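PDB 2PZ9: putative regulatory protein from Streptomyces coelicolor A3, which probably binds DNA and regulates transcription as a member of the TetR family. Local coordinates for residues 99-104 with 207-212. Numbering follows the deposited sequence.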
loop_
_atom_site.group_PDB
_atom_site.type_symbol
_atom_site.label_atom_id
_atom_site.label_comp_id
_atom_site.label_asym_id
_atom_site.label_seq_id
_atom_site.Cartn_x
_atom_site.Cartn_y
_atom_site.Cartn_z
ATOM N N ASP A 99 -14.758 11.317 15.155
ATOM C CA ASP A 99 -14.581 11.868 13.828
ATOM C C ASP A 99 -13.567 11.040 13.058
ATOM O O ASP A 99 -12.393 11.393 12.923
ATOM C CB ASP A 99 -14.163 13.337 13.886
ATOM C CG ASP A 99 -14.078 13.993 12.490
ATOM O OD1 ASP A 99 -14.421 13.375 11.460
ATOM O OD2 ASP A 99 -13.651 15.150 12.420
ATOM N N LEU A 100 -14.027 9.920 12.555
ATOM C CA LEU A 100 -13.170 9.063 11.798
ATOM C C LEU A 100 -12.789 9.653 10.425
ATOM O O LEU A 100 -11.622 9.549 10.037
ATOM C CB LEU A 100 -13.808 7.699 11.678
ATOM C CG LEU A 100 -13.933 7.007 13.027
ATOM C CD1 LEU A 100 -14.887 5.854 12.887
ATOM C CD2 LEU A 100 -12.589 6.540 13.559
ATOM N N PRO A 101 -13.754 10.279 9.686
ATOM C CA PRO A 101 -13.339 10.899 8.401
ATOM C C PRO A 101 -12.346 12.061 8.564
ATOM O O PRO A 101 -11.483 12.263 7.705
ATOM C CB PRO A 101 -14.669 11.372 7.775
ATOM C CG PRO A 101 -15.669 11.399 8.882
ATOM C CD PRO A 101 -15.209 10.431 9.936
ATOM N N GLY A 102 -12.475 12.809 9.659
ATOM C CA GLY A 102 -11.536 13.854 9.997
ATOM C C GLY A 102 -10.205 13.200 10.302
ATOM O O GLY A 102 -9.155 13.722 9.938
ATOM N N TYR A 103 -10.247 12.051 10.964
ATOM C CA TYR A 103 -9.042 11.272 11.224
ATOM C C TYR A 103 -8.327 10.926 9.912
ATOM O O TYR A 103 -7.096 11.033 9.800
ATOM C CB TYR A 103 -9.399 9.998 12.012
ATOM C CG TYR A 103 -8.248 9.046 12.236
ATOM C CD1 TYR A 103 -8.366 7.685 11.913
ATOM C CD2 TYR A 103 -7.025 9.495 12.763
ATOM C CE1 TYR A 103 -7.293 6.777 12.113
ATOM C CE2 TYR A 103 -5.943 8.598 12.975
ATOM C CZ TYR A 103 -6.089 7.250 12.646
ATOM O OH TYR A 103 -5.033 6.388 12.832
ATOM N N ALA A 104 -9.109 10.520 8.915
ATOM C CA ALA A 104 -8.562 10.092 7.636
ATOM C C ALA A 104 -7.922 11.266 6.930
ATOM O O ALA A 104 -6.880 11.098 6.311
ATOM C CB ALA A 104 -9.640 9.472 6.774
ATOM N N THR A 207 -15.124 11.885 2.397
ATOM C CA THR A 207 -16.526 11.615 2.140
ATOM C C THR A 207 -16.739 10.127 2.166
ATOM O O THR A 207 -17.708 9.653 2.739
ATOM C CB THR A 207 -16.951 12.190 0.794
ATOM O OG1 THR A 207 -16.795 13.616 0.831
ATOM C CG2 THR A 207 -18.397 11.854 0.487
ATOM N N ALA A 208 -15.810 9.385 1.580
ATOM C CA ALA A 208 -15.895 7.937 1.563
ATOM C C ALA A 208 -15.900 7.353 2.979
ATOM O O ALA A 208 -16.618 6.379 3.272
ATOM C CB ALA A 208 -14.762 7.350 0.739
ATOM N N VAL A 209 -15.098 7.939 3.857
ATOM C CA VAL A 209 -14.967 7.413 5.203
ATOM C C VAL A 209 -16.217 7.787 5.962
ATOM O O VAL A 209 -16.728 6.982 6.763
ATOM C CB VAL A 209 -13.689 7.904 5.920
ATOM C CG1 VAL A 209 -13.645 7.425 7.375
ATOM C CG2 VAL A 209 -12.463 7.409 5.193
ATOM N N GLU A 210 -16.724 8.995 5.686
ATOM C CA GLU A 210 -18.038 9.377 6.173
ATOM C C GLU A 210 -19.094 8.341 5.768
ATOM O O GLU A 210 -19.928 7.959 6.597
ATOM C CB GLU A 210 -18.431 10.775 5.711
ATOM C CG GLU A 210 -19.939 11.112 5.886
ATOM C CD GLU A 210 -20.452 11.063 7.356
ATOM O OE1 GLU A 210 -19.667 11.348 8.307
ATOM O OE2 GLU A 210 -21.659 10.751 7.565
ATOM N N HIS A 211 -19.058 7.859 4.528
ATOM C CA HIS A 211 -20.036 6.850 4.123
ATOM C C HIS A 211 -19.890 5.552 4.882
ATOM O O HIS A 211 -20.879 4.969 5.266
ATOM C CB HIS A 211 -20.042 6.622 2.618
ATOM C CG HIS A 211 -20.734 7.710 1.867
ATOM N ND1 HIS A 211 -20.065 8.797 1.340
ATOM C CD2 HIS A 211 -22.043 7.907 1.593
ATOM C CE1 HIS A 211 -20.930 9.601 0.752
ATOM N NE2 HIS A 211 -22.135 9.083 0.892
HETATM N N MSE A 212 -18.669 5.109 5.136
HETATM C CA MSE A 212 -18.492 3.886 5.909
HETATM C C MSE A 212 -18.981 3.961 7.343
HETATM O O MSE A 212 -19.813 3.155 7.763
HETATM C CB MSE A 212 -17.055 3.503 5.938
HETATM C CG MSE A 212 -16.697 2.635 4.824
HETATM SE SE MSE A 212 -14.796 2.897 4.640
HETATM C CE MSE A 212 -14.081 1.881 6.171
#
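Val209 holds CG1 anti to its backbone N (chi1 175°), which sets CG2 beside that N and splays the two methyls along the facing helix. CG1 lands on the backbone at the start of helix 100-113, with Val209 CG1 3.6 Å from Pro101 CA, and also lies near the CB of Leu100; CG2 reaches one turn further, 3.8 Å from Ala104 CB. Glu210, CG likewise anti to N but bent at chi2 (61°), lies alongside the Pro101 ring and points the same way, so that Glu210 OE1 stands 4.0 Å from Pro101 CG. The same ring rests on the backbone of helix 198-212, where Pro101 CB comes within 3.8 Å of Glu210 N. No hydrogen bond crosses the interface; the join is van der Waals packing, apolar around Val209, between two helix ends that run nearly antiparallel, their axes 8.2 Å apart at an angle of 150°. Here the first turn of helix 100-113 meets the last turns of helix 198-212, inside the all-helical C-terminal domain of a TetR-family regulator, the part that in this family usually carries dimerisation and ligand binding. Consistent with the dimerisation role, Ala208 and Met212, a selenomethionine, pack against Met212 and Ala208 of the second subunit, on another side of helix 198-212 from the one Val209 occupies. Asp99 is the N-cap of helix 100-113: its OD1 accepts from Gly102 N at 2.7 Å, the donor lying above the carboxylate plane, and also forms a salt bridge with Arg215. The backbone N of Arg215 in turn bonds Glu210 OE1, so one residue of the tail after helix 198-212 ties down both acidic groups. Within that helix, Thr207 O takes two donors, His211 N and, 2.9 Å away, His211 ND1.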